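Local structure of alpha-fucosidase GH29 (Fusarium graminearum, 4PSR) at residues Ala27-Phe38 against Ser115-His126; Gly533-Ser541 against Glu573-Val581. The protein hydrolyses alpha-L-fucosidic bonds, probably removing fucose from the glycans of glycoproteins. All coordinates share one frame; numbering follows the deposited sequence. Where two conformers were deposited one is given.

Interaction 1: residues Ala27-Phe38 against Ser115-His126; sequences AKFGVYWHWGAF and SGARFAGPVAEH. With FUL (beta-L-fucopyranose), chain M.
G30 slides under the flat of F119, its CA 3.6 Å from the centroid of the F119 ring and almost on the ring normal, a CH-pi contact possible because glycine puts no side chain between strand and phenyl. F119 reaches across because its CG sits between backbone N and carbonyl carbon (chi1 55°). On the other face of the sheet the direction reverses: the broad indole of W33 covers G121 and P122, with G121 O over the middle of the ring system and P122 CB 3.5 Å from W33 NE1. Between the two faces, R118 N, V31 N, G121 N and V123 N donate in turn to the carbonyls of F29, F119, V31 and W33. Where this ladder ends, V123 CG2 lies over the face of the H34 imidazole, 3.8 Å from its centroid, and H126 turns an edge toward the face of F38. The solvent side is the R118 side chain, just before strand 119-125: its CB packs 3.9 Å from A27 CB, and in the conformer described its partly exposed guanidinium pairs with D375. At the far end H34 NE2 lies 2.7 Å and H126 NE2 3.0 Å from fucose O4, both hydrogen-bonded, while N342 holds H34 ND1. Adjacent parallel strands whose C-terminal ends carry the ligand-binding residues are the hallmark of a TIM barrel active site.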
loop_
_atom_site.group_PDB
_atom_site.type_symbol
_atom_site.label_atom_id
_atom_site.label_comp_id
_atom_site.label_asym_id
_atom_site.label_seq_id
_atom_site.Cartn_x
_atom_site.Cartn_y
_atom_site.Cartn_z
ATOM N N ALA A 27 -1.225 11.572 -0.801
ATOM C CA ALA A 27 0.017 11.260 -0.103
ATOM C C ALA A 27 0.988 10.384 -0.873
ATOM O O ALA A 27 2.186 10.662 -0.851
ATOM C CB ALA A 27 -0.281 10.638 1.248
ATOM N N LYS A 28 0.461 9.321 -1.482
ATOM C CA LYS A 28 1.167 8.386 -2.363
ATOM C C LYS A 28 2.171 7.438 -1.734
ATOM O O LYS A 28 2.168 6.248 -2.068
ATOM C CB LYS A 28 1.850 9.079 -3.524
ATOM C CG LYS A 28 0.908 9.991 -4.367
ATOM C CD LYS A 28 -0.404 9.316 -4.759
ATOM C CE LYS A 28 -1.185 10.166 -5.719
ATOM N NZ LYS A 28 -2.504 9.567 -6.015
ATOM N N PHE A 29 3.032 7.949 -0.862
ATOM C CA PHE A 29 4.201 7.223 -0.375
ATOM C C PHE A 29 4.290 7.369 1.131
ATOM O O PHE A 29 4.243 8.481 1.665
ATOM C CB PHE A 29 5.480 7.784 -1.035
ATOM C CG PHE A 29 6.738 7.128 -0.549
ATOM C CD1 PHE A 29 6.952 5.750 -0.669
ATOM C CD2 PHE A 29 7.734 7.902 0.036
ATOM C CE1 PHE A 29 8.145 5.156 -0.182
ATOM C CE2 PHE A 29 8.915 7.315 0.516
ATOM C CZ PHE A 29 9.117 5.945 0.393
ATOM N N GLY A 30 4.353 6.226 1.823
ATOM C CA GLY A 30 4.593 6.171 3.250
ATOM C C GLY A 30 5.650 5.148 3.616
ATOM O O GLY A 30 6.071 4.341 2.774
ATOM N N VAL A 31 6.107 5.189 4.862
ATOM C CA VAL A 31 7.107 4.264 5.361
ATOM C C VAL A 31 6.715 3.722 6.732
ATOM O O VAL A 31 6.316 4.453 7.626
ATOM C CB VAL A 31 8.512 4.941 5.448
ATOM C CG1 VAL A 31 9.518 4.030 6.139
ATOM C CG2 VAL A 31 9.003 5.323 4.060
ATOM N N TYR A 32 6.882 2.419 6.918
ATOM C CA TYR A 32 6.730 1.797 8.223
ATOM C C TYR A 32 7.851 0.802 8.469
ATOM O O TYR A 32 8.705 0.610 7.614
ATOM C CB TYR A 32 5.329 1.190 8.467
ATOM C CG TYR A 32 4.903 -0.118 7.791
ATOM C CD1 TYR A 32 4.020 -0.959 8.450
ATOM C CD2 TYR A 32 5.295 -0.458 6.515
ATOM C CE1 TYR A 32 3.570 -2.110 7.878
ATOM C CE2 TYR A 32 4.847 -1.630 5.918
ATOM C CZ TYR A 32 3.977 -2.438 6.595
ATOM O OH TYR A 32 3.517 -3.594 5.956
ATOM N N TRP A 33 7.880 0.228 9.665
ATOM C CA TRP A 33 8.992 -0.625 10.042
ATOM C C TRP A 33 8.552 -1.793 10.914
ATOM O O TRP A 33 7.919 -1.612 11.944
ATOM C CB TRP A 33 10.124 0.183 10.733
ATOM C CG TRP A 33 9.676 1.218 11.703
ATOM C CD1 TRP A 33 9.551 1.101 13.052
ATOM C CD2 TRP A 33 9.374 2.575 11.393
ATOM N NE1 TRP A 33 9.150 2.302 13.611
ATOM C CE2 TRP A 33 9.019 3.214 12.599
ATOM C CE3 TRP A 33 9.305 3.295 10.204
ATOM C CZ2 TRP A 33 8.635 4.544 12.642
ATOM C CZ3 TRP A 33 8.917 4.627 10.257
ATOM C CH2 TRP A 33 8.581 5.227 11.460
ATOM N N HIS A 34 8.953 -2.976 10.472
ATOM C CA HIS A 34 8.799 -4.195 11.256
ATOM C C HIS A 34 10.002 -4.333 12.187
ATOM O O HIS A 34 10.987 -4.982 11.849
ATOM C CB HIS A 34 8.712 -5.429 10.343
ATOM C CG HIS A 34 7.388 -5.621 9.663
ATOM N ND1 HIS A 34 6.876 -4.758 8.716
ATOM C CD2 HIS A 34 6.485 -6.628 9.773
ATOM C CE1 HIS A 34 5.708 -5.220 8.289
ATOM N NE2 HIS A 34 5.455 -6.354 8.911
ATOM N N TRP A 35 9.871 -3.767 13.376
ATOM C CA TRP A 35 10.936 -3.791 14.366
ATOM C C TRP A 35 10.324 -4.114 15.691
ATOM O O TRP A 35 9.399 -3.440 16.132
ATOM C CB TRP A 35 11.619 -2.428 14.431
ATOM C CG TRP A 35 12.771 -2.344 15.397
ATOM C CD1 TRP A 35 13.922 -3.066 15.376
ATOM C CD2 TRP A 35 12.850 -1.483 16.526
ATOM N NE1 TRP A 35 14.717 -2.697 16.429
ATOM C CE2 TRP A 35 14.079 -1.719 17.146
ATOM C CE3 TRP A 35 11.987 -0.528 17.071
ATOM C CZ2 TRP A 35 14.493 -1.018 18.283
ATOM C CZ3 TRP A 35 12.399 0.181 18.197
ATOM C CH2 TRP A 35 13.636 -0.076 18.791
ATOM N N GLY A 36 10.820 -5.157 16.345
ATOM C CA GLY A 36 10.272 -5.542 17.637
ATOM C C GLY A 36 11.005 -6.723 18.251
ATOM O O GLY A 36 12.095 -7.037 17.836
ATOM N N ALA A 37 10.383 -7.358 19.237
ATOM C CA ALA A 37 11.007 -8.506 19.873
ATOM C C ALA A 37 11.189 -9.654 18.882
ATOM O O ALA A 37 12.069 -10.476 19.058
ATOM C CB ALA A 37 10.202 -8.974 21.071
ATOM N N PHE A 38 10.392 -9.676 17.819
ATOM C CA PHE A 38 10.553 -10.687 16.768
ATOM C C PHE A 38 11.845 -10.485 15.994
ATOM O O PHE A 38 12.303 -11.400 15.305
ATOM C CB PHE A 38 9.359 -10.690 15.802
ATOM C CG PHE A 38 8.986 -9.321 15.277
ATOM C CD1 PHE A 38 9.728 -8.712 14.254
ATOM C CD2 PHE A 38 7.927 -8.628 15.831
ATOM C CE1 PHE A 38 9.407 -7.429 13.813
ATOM C CE2 PHE A 38 7.593 -7.339 15.374
ATOM C CZ PHE A 38 8.354 -6.754 14.381
ATOM N N SER A 115 13.088 10.928 2.906
ATOM C CA SER A 115 12.700 10.030 1.806
ATOM C C SER A 115 11.492 10.517 0.997
ATOM O O SER A 115 11.193 9.958 -0.058
ATOM C CB SER A 115 12.406 8.600 2.304
ATOM O OG SER A 115 11.135 8.481 2.935
ATOM N N GLY A 116 10.771 11.509 1.521
ATOM C CA GLY A 116 9.568 12.012 0.900
ATOM C C GLY A 116 8.279 11.355 1.408
ATOM O O GLY A 116 7.216 11.598 0.866
ATOM N N ALA A 117 8.369 10.530 2.445
ATOM C CA ALA A 117 7.193 9.885 3.035
ATOM C C ALA A 117 6.232 10.970 3.549
ATOM O O ALA A 117 6.671 11.911 4.211
ATOM C CB ALA A 117 7.639 9.036 4.178
ATOM N N ARG A 118 4.940 10.813 3.265
ATOM C CA ARG A 118 3.951 11.727 3.802
ATOM C C ARG A 118 3.152 11.101 4.937
ATOM O O ARG A 118 2.412 11.802 5.628
ATOM C CB ARG A 118 3.022 12.216 2.710
ATOM C CG ARG A 118 3.633 13.250 1.809
ATOM C CD ARG A 118 2.518 13.971 1.098
ATOM N NE ARG A 118 2.980 15.144 0.388
ATOM C CZ ARG A 118 2.216 15.829 -0.428
ATOM N NH1 ARG A 118 0.950 15.453 -0.619
ATOM N NH2 ARG A 118 2.711 16.883 -1.047
ATOM N N PHE A 119 3.319 9.795 5.139
ATOM C CA PHE A 119 2.825 9.103 6.337
ATOM C C PHE A 119 3.888 8.119 6.781
ATOM O O PHE A 119 4.611 7.590 5.935
ATOM C CB PHE A 119 1.431 8.434 6.164
ATOM C CG PHE A 119 1.296 7.447 4.996
ATOM C CD1 PHE A 119 1.158 6.095 5.240
ATOM C CD2 PHE A 119 1.173 7.888 3.682
ATOM C CE1 PHE A 119 0.984 5.203 4.200
ATOM C CE2 PHE A 119 1.013 6.997 2.629
ATOM C CZ PHE A 119 0.904 5.650 2.900
ATOM N N ALA A 120 3.977 7.883 8.085
ATOM C CA ALA A 120 5.006 7.040 8.629
ATOM C C ALA A 120 4.620 6.524 9.995
ATOM O O ALA A 120 3.806 7.144 10.691
ATOM C CB ALA A 120 6.344 7.803 8.720
ATOM N N GLY A 121 5.214 5.403 10.384
ATOM C CA GLY A 121 5.052 4.937 11.742
ATOM C C GLY A 121 5.448 3.495 11.920
ATOM O O GLY A 121 5.838 2.822 10.966
ATOM N N PRO A 122 5.327 2.998 13.154
ATOM C CA PRO A 122 5.762 1.644 13.503
ATOM C C PRO A 122 4.701 0.571 13.266
ATOM O O PRO A 122 3.502 0.831 13.286
ATOM C CB PRO A 122 5.957 1.717 15.014
ATOM C CG PRO A 122 4.914 2.766 15.448
ATOM C CD PRO A 122 4.935 3.791 14.342
ATOM N N VAL A 123 5.177 -0.654 13.113
ATOM C CA VAL A 123 4.405 -1.809 13.537
ATOM C C VAL A 123 4.298 -1.696 15.054
ATOM O O VAL A 123 5.311 -1.721 15.765
ATOM C CB VAL A 123 5.085 -3.141 13.124
ATOM C CG1 VAL A 123 4.416 -4.323 13.803
ATOM C CG2 VAL A 123 5.043 -3.292 11.619
ATOM N N ALA A 124 3.082 -1.517 15.567
ATOM C CA ALA A 124 2.876 -1.363 17.009
ATOM C C ALA A 124 2.710 -2.716 17.689
ATOM O O ALA A 124 3.065 -2.866 18.870
ATOM C CB ALA A 124 1.676 -0.488 17.301
ATOM N N GLU A 125 2.141 -3.692 16.970
ATOM C CA GLU A 125 2.040 -5.065 17.491
ATOM C C GLU A 125 1.955 -5.969 16.269
ATOM O O GLU A 125 1.054 -5.780 15.444
ATOM C CB GLU A 125 0.829 -5.256 18.381
ATOM C CG GLU A 125 0.747 -6.703 18.882
ATOM C CD GLU A 125 -0.250 -6.954 19.975
ATOM O OE1 GLU A 125 -0.780 -6.011 20.559
ATOM O OE2 GLU A 125 -0.522 -8.166 20.228
ATOM N N HIS A 126 2.880 -6.915 16.161
ATOM C CA HIS A 126 2.838 -7.886 15.071
ATOM C C HIS A 126 1.977 -9.094 15.508
ATOM O O HIS A 126 1.021 -8.905 16.230
ATOM C CB HIS A 126 4.269 -8.227 14.630
ATOM C CG HIS A 126 4.340 -8.822 13.272
ATOM N ND1 HIS A 126 4.512 -10.176 13.079
ATOM C CD2 HIS A 126 4.174 -8.280 12.046
ATOM C CE1 HIS A 126 4.499 -10.434 11.781
ATOM N NE2 HIS A 126 4.284 -9.300 11.132
HETATM C C1 FUL M . 1.875 -10.497 6.376
HETATM C C2 FUL M . 2.536 -10.860 7.690
HETATM O O2 FUL M . 2.318 -12.233 8.049
HETATM C C3 FUL M . 4.005 -10.585 7.504
HETATM O O3 FUL M . 4.694 -10.977 8.671
HETATM C C4 FUL M . 4.158 -9.110 7.235
HETATM O O4 FUL M . 3.740 -8.375 8.381
HETATM C C5 FUL M . 3.332 -8.733 6.012
HETATM C C6 FUL M . 3.363 -7.249 5.713
HETATM O O5 FUL M . 1.964 -9.112 6.142
HETATM O O1 FUL M . 0.509 -10.815 6.462
HETATM O O HOH W 1 8.021 -1.209 15.413
#

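Interaction 2: residues Gly533-Ser541 against Glu573-Val581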
loop_
_atom_site.group_PDB
_atom_site.type_symbol
_atom_site.label_atom_id
_atom_site.label_comp_id
_atom_site.label_asym_id
_atom_site.label_seq_id
_atom_site.Cartn_x
_atom_site.Cartn_y
_atom_site.Cartn_z
ATOM N N GLY A 533 -14.814 9.114 -12.947
ATOM C CA GLY A 533 -15.301 10.442 -13.304
ATOM C C GLY A 533 -16.574 10.467 -14.132
ATOM O O GLY A 533 -16.927 11.531 -14.648
ATOM N N LEU A 534 -17.263 9.337 -14.276
ATOM C CA LEU A 534 -18.534 9.315 -15.005
ATOM C C LEU A 534 -19.485 8.314 -14.375
ATOM O O LEU A 534 -19.388 7.107 -14.588
ATOM C CB LEU A 534 -18.311 8.987 -16.479
ATOM C CG LEU A 534 -19.506 9.054 -17.435
ATOM C CD1 LEU A 534 -20.170 10.433 -17.391
ATOM C CD2 LEU A 534 -19.047 8.734 -18.861
ATOM N N LYS A 535 -20.401 8.838 -13.582
ATOM C CA LYS A 535 -21.471 8.046 -13.018
ATOM C C LYS A 535 -22.168 7.330 -14.159
ATOM O O LYS A 535 -22.448 7.922 -15.209
ATOM C CB LYS A 535 -22.478 8.926 -12.269
ATOM C CG LYS A 535 -21.887 9.670 -11.080
ATOM C CD LYS A 535 -22.928 10.573 -10.431
ATOM C CE LYS A 535 -22.359 11.326 -9.235
ATOM N NZ LYS A 535 -23.382 12.195 -8.582
ATOM N N PRO A 536 -22.451 6.041 -13.979
ATOM C CA PRO A 536 -22.915 5.277 -15.137
ATOM C C PRO A 536 -24.295 5.745 -15.643
ATOM O O PRO A 536 -24.569 5.638 -16.833
ATOM C CB PRO A 536 -22.936 3.832 -14.621
ATOM C CG PRO A 536 -22.899 3.919 -13.135
ATOM C CD PRO A 536 -22.186 5.189 -12.805
ATOM N N GLU A 537 -25.115 6.285 -14.746
ATOM C CA GLU A 537 -26.394 6.878 -15.144
ATOM C C GLU A 537 -26.228 8.019 -16.154
ATOM O O GLU A 537 -27.190 8.358 -16.855
ATOM C CB GLU A 537 -27.150 7.395 -13.911
ATOM C CG GLU A 537 -26.703 8.765 -13.422
ATOM C CD GLU A 537 -26.775 8.941 -11.914
ATOM O OE1 GLU A 537 -27.211 10.022 -11.462
ATOM O OE2 GLU A 537 -26.366 8.021 -11.179
ATOM N N GLU A 538 -25.035 8.615 -16.220
ATOM C CA GLU A 538 -24.762 9.750 -17.111
ATOM C C GLU A 538 -24.127 9.351 -18.443
ATOM O O GLU A 538 -23.854 10.207 -19.287
ATOM C CB GLU A 538 -23.866 10.779 -16.420
ATOM C CG GLU A 538 -24.554 11.458 -15.240
ATOM C CD GLU A 538 -23.715 12.537 -14.592
ATOM O OE1 GLU A 538 -22.838 13.110 -15.269
ATOM O OE2 GLU A 538 -23.948 12.818 -13.399
ATOM N N ILE A 539 -23.887 8.060 -18.639
ATOM C CA ILE A 539 -23.350 7.582 -19.903
ATOM C C ILE A 539 -24.413 7.690 -20.998
ATOM O O ILE A 539 -25.525 7.187 -20.828
ATOM C CB ILE A 539 -22.862 6.118 -19.786
ATOM C CG1 ILE A 539 -21.718 6.031 -18.755
ATOM C CG2 ILE A 539 -22.414 5.613 -21.149
ATOM C CD1 ILE A 539 -21.362 4.597 -18.415
ATOM N N ARG A 540 -24.048 8.317 -22.113
ATOM C CA ARG A 540 -24.967 8.476 -23.244
ATOM C C ARG A 540 -24.430 7.912 -24.555
ATOM O O ARG A 540 -25.143 7.858 -25.558
ATOM C CB ARG A 540 -25.345 9.956 -23.425
ATOM C CG ARG A 540 -26.223 10.542 -22.300
ATOM C CD ARG A 540 -27.620 9.946 -22.265
ATOM N NE ARG A 540 -27.959 9.312 -23.535
ATOM C CZ ARG A 540 -28.459 9.943 -24.592
ATOM N NH1 ARG A 540 -28.708 9.258 -25.700
ATOM N NH2 ARG A 540 -28.707 11.250 -24.548
ATOM N N SER A 541 -23.170 7.490 -24.575
ATOM C CA SER A 541 -22.627 6.803 -25.732
ATOM C C SER A 541 -21.390 5.991 -25.319
ATOM O O SER A 541 -20.794 6.229 -24.262
ATOM C CB SER A 541 -22.313 7.762 -26.901
ATOM O OG SER A 541 -21.325 8.732 -26.576
ATOM N N GLU A 573 -29.082 4.985 -23.632
ATOM C CA GLU A 573 -30.128 5.741 -22.949
ATOM C C GLU A 573 -29.697 6.194 -21.561
ATOM O O GLU A 573 -29.141 5.405 -20.799
ATOM C CB GLU A 573 -31.392 4.884 -22.834
ATOM C CG GLU A 573 -32.421 5.403 -21.831
ATOM C CD GLU A 573 -33.694 4.574 -21.816
ATOM O OE1 GLU A 573 -34.008 3.942 -22.848
ATOM O OE2 GLU A 573 -34.376 4.548 -20.770
ATOM N N ASP A 574 -29.969 7.462 -21.237
ATOM C CA ASP A 574 -29.700 8.007 -19.908
ATOM C C ASP A 574 -30.296 7.119 -18.823
ATOM O O ASP A 574 -31.435 6.670 -18.943
ATOM C CB ASP A 574 -30.290 9.416 -19.793
ATOM C CG ASP A 574 -29.958 10.087 -18.469
ATOM O OD1 ASP A 574 -28.895 10.739 -18.379
ATOM O OD2 ASP A 574 -30.763 9.969 -17.520
ATOM N N GLY A 575 -29.521 6.858 -17.773
ATOM C CA GLY A 575 -29.994 6.060 -16.655
ATOM C C GLY A 575 -30.124 4.559 -16.891
ATOM O O GLY A 575 -30.655 3.851 -16.036
ATOM N N SER A 576 -29.644 4.062 -18.029
ATOM C CA SER A 576 -29.812 2.646 -18.377
ATOM C C SER A 576 -28.636 1.744 -17.978
ATOM O O SER A 576 -28.783 0.524 -17.961
ATOM C CB SER A 576 -30.033 2.490 -19.873
ATOM O OG SER A 576 -28.886 2.873 -20.609
ATOM N N VAL A 577 -27.473 2.327 -17.702
ATOM C CA VAL A 577 -26.285 1.520 -17.388
ATOM C C VAL A 577 -25.893 1.657 -15.934
ATOM O O VAL A 577 -25.847 2.757 -15.413
ATOM C CB VAL A 577 -25.065 1.956 -18.206
ATOM C CG1 VAL A 577 -23.871 1.041 -17.888
ATOM C CG2 VAL A 577 -25.371 1.915 -19.674
ATOM N N GLY A 578 -25.589 0.531 -15.293
ATOM C CA GLY A 578 -25.003 0.538 -13.959
ATOM C C GLY A 578 -23.584 -0.033 -13.919
ATOM O O GLY A 578 -22.803 0.303 -13.031
ATOM N N SER A 579 -23.270 -0.904 -14.858
ATOM C CA SER A 579 -21.981 -1.597 -14.871
ATOM C C SER A 579 -21.702 -2.152 -16.263
ATOM O O SER A 579 -22.631 -2.341 -17.073
ATOM C CB SER A 579 -21.930 -2.697 -13.788
ATOM O OG SER A 579 -23.037 -3.585 -13.862
ATOM N N ILE A 580 -20.431 -2.408 -16.559
ATOM C CA ILE A 580 -20.010 -2.796 -17.907
ATOM C C ILE A 580 -18.927 -3.870 -17.877
ATOM O O ILE A 580 -18.016 -3.791 -17.053
ATOM C CB ILE A 580 -19.449 -1.575 -18.695
ATOM C CG1 ILE A 580 -20.488 -0.442 -18.769
ATOM C CG2 ILE A 580 -18.975 -2.006 -20.096
ATOM C CD1 ILE A 580 -19.933 0.887 -19.294
ATOM N N VAL A 581 -19.028 -4.859 -18.763
ATOM C CA VAL A 581 -17.986 -5.867 -18.957
ATOM C C VAL A 581 -17.444 -5.727 -20.364
ATOM O O VAL A 581 -18.196 -5.814 -21.338
ATOM C CB VAL A 581 -18.527 -7.301 -18.777
ATOM C CG1 VAL A 581 -17.426 -8.356 -19.019
ATOM C CG2 VAL A 581 -19.122 -7.454 -17.398
HETATM O O HOH W 2 -26.693 5.278 -18.527
#
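The pyrrolidine ring of P536 is the main bump here, pressed against a ledge made by two successive peptide carbonyls: P536 CB lies 3.2 Å from V577 O, and P536 CG lies 3.6 Å from G578 O. Proline, whose ring fixes phi near the value needed, suits the start of the 3-10 turn 536-538. One residue on, the chains come together again. E573 to S576 form a type II beta turn, and G575, in the third position with positive phi, brings bare backbone up to E537, where G575 N donates to E537 O at 2.9 Å (N-H...O angle 149°). Within the turn, S576 OG donates to E573 O on a lone pair in the carbonyl plane, so that this oxygen takes both the hydroxyl and the S576 amide. Between the two points of touch the backbones part, and a water occupies the dip, donating to P536 O at 2.7 Å and accepting from V577 N at 3.2 Å. On the outer flank R540 folds back, bent at chi2 (-68°) and chi3 (-19°), which brings its CD across the D574 side chain, 3.7 Å from D574 CB. The guanidinium lies obliquely by the D574 amide, yet no salt bridge forms: R540 NE and D574 OD1 stay 5.4 Å apart, and NE bonds to V572 O. On the inner flank branched side chains meet end on, I539 CD1 reaching I580 CD1 tip to tip at 4.1 Å, with V577 CG1 beside them. V506 of strand 504-507 and L552 of strand 548-553, members of the two different four-stranded sheets, pack on this aliphatic group, V506 on both isoleucines and L552 on V577 and I580, while T526, L529 and T530 of helix 526-532 cover the apolar ring of P536.

Interaction 1 closes long before interaction 2 opens along the chain, and the two share no strand or sheet. Their centres lie 40 Å apart and their nearest atoms about 14 Å. Residues 27-38 and 115-126 supply the first two neighbouring strands of the closed eight-stranded parallel barrel, deep in the protein, and reach the fucose site. Residues 533-541 and 573-581 belong to a small antiparallel beta unit near the C-terminus, about 30 Å from the centre of the chain. A glycan does lie between barrel region and this unit, touching V581 as well as R297 and P298. Interaction 1 thus joins barrel packing to part of the fucose site, whereas interaction 2 joins the two sheets of the C-terminal unit far from that site.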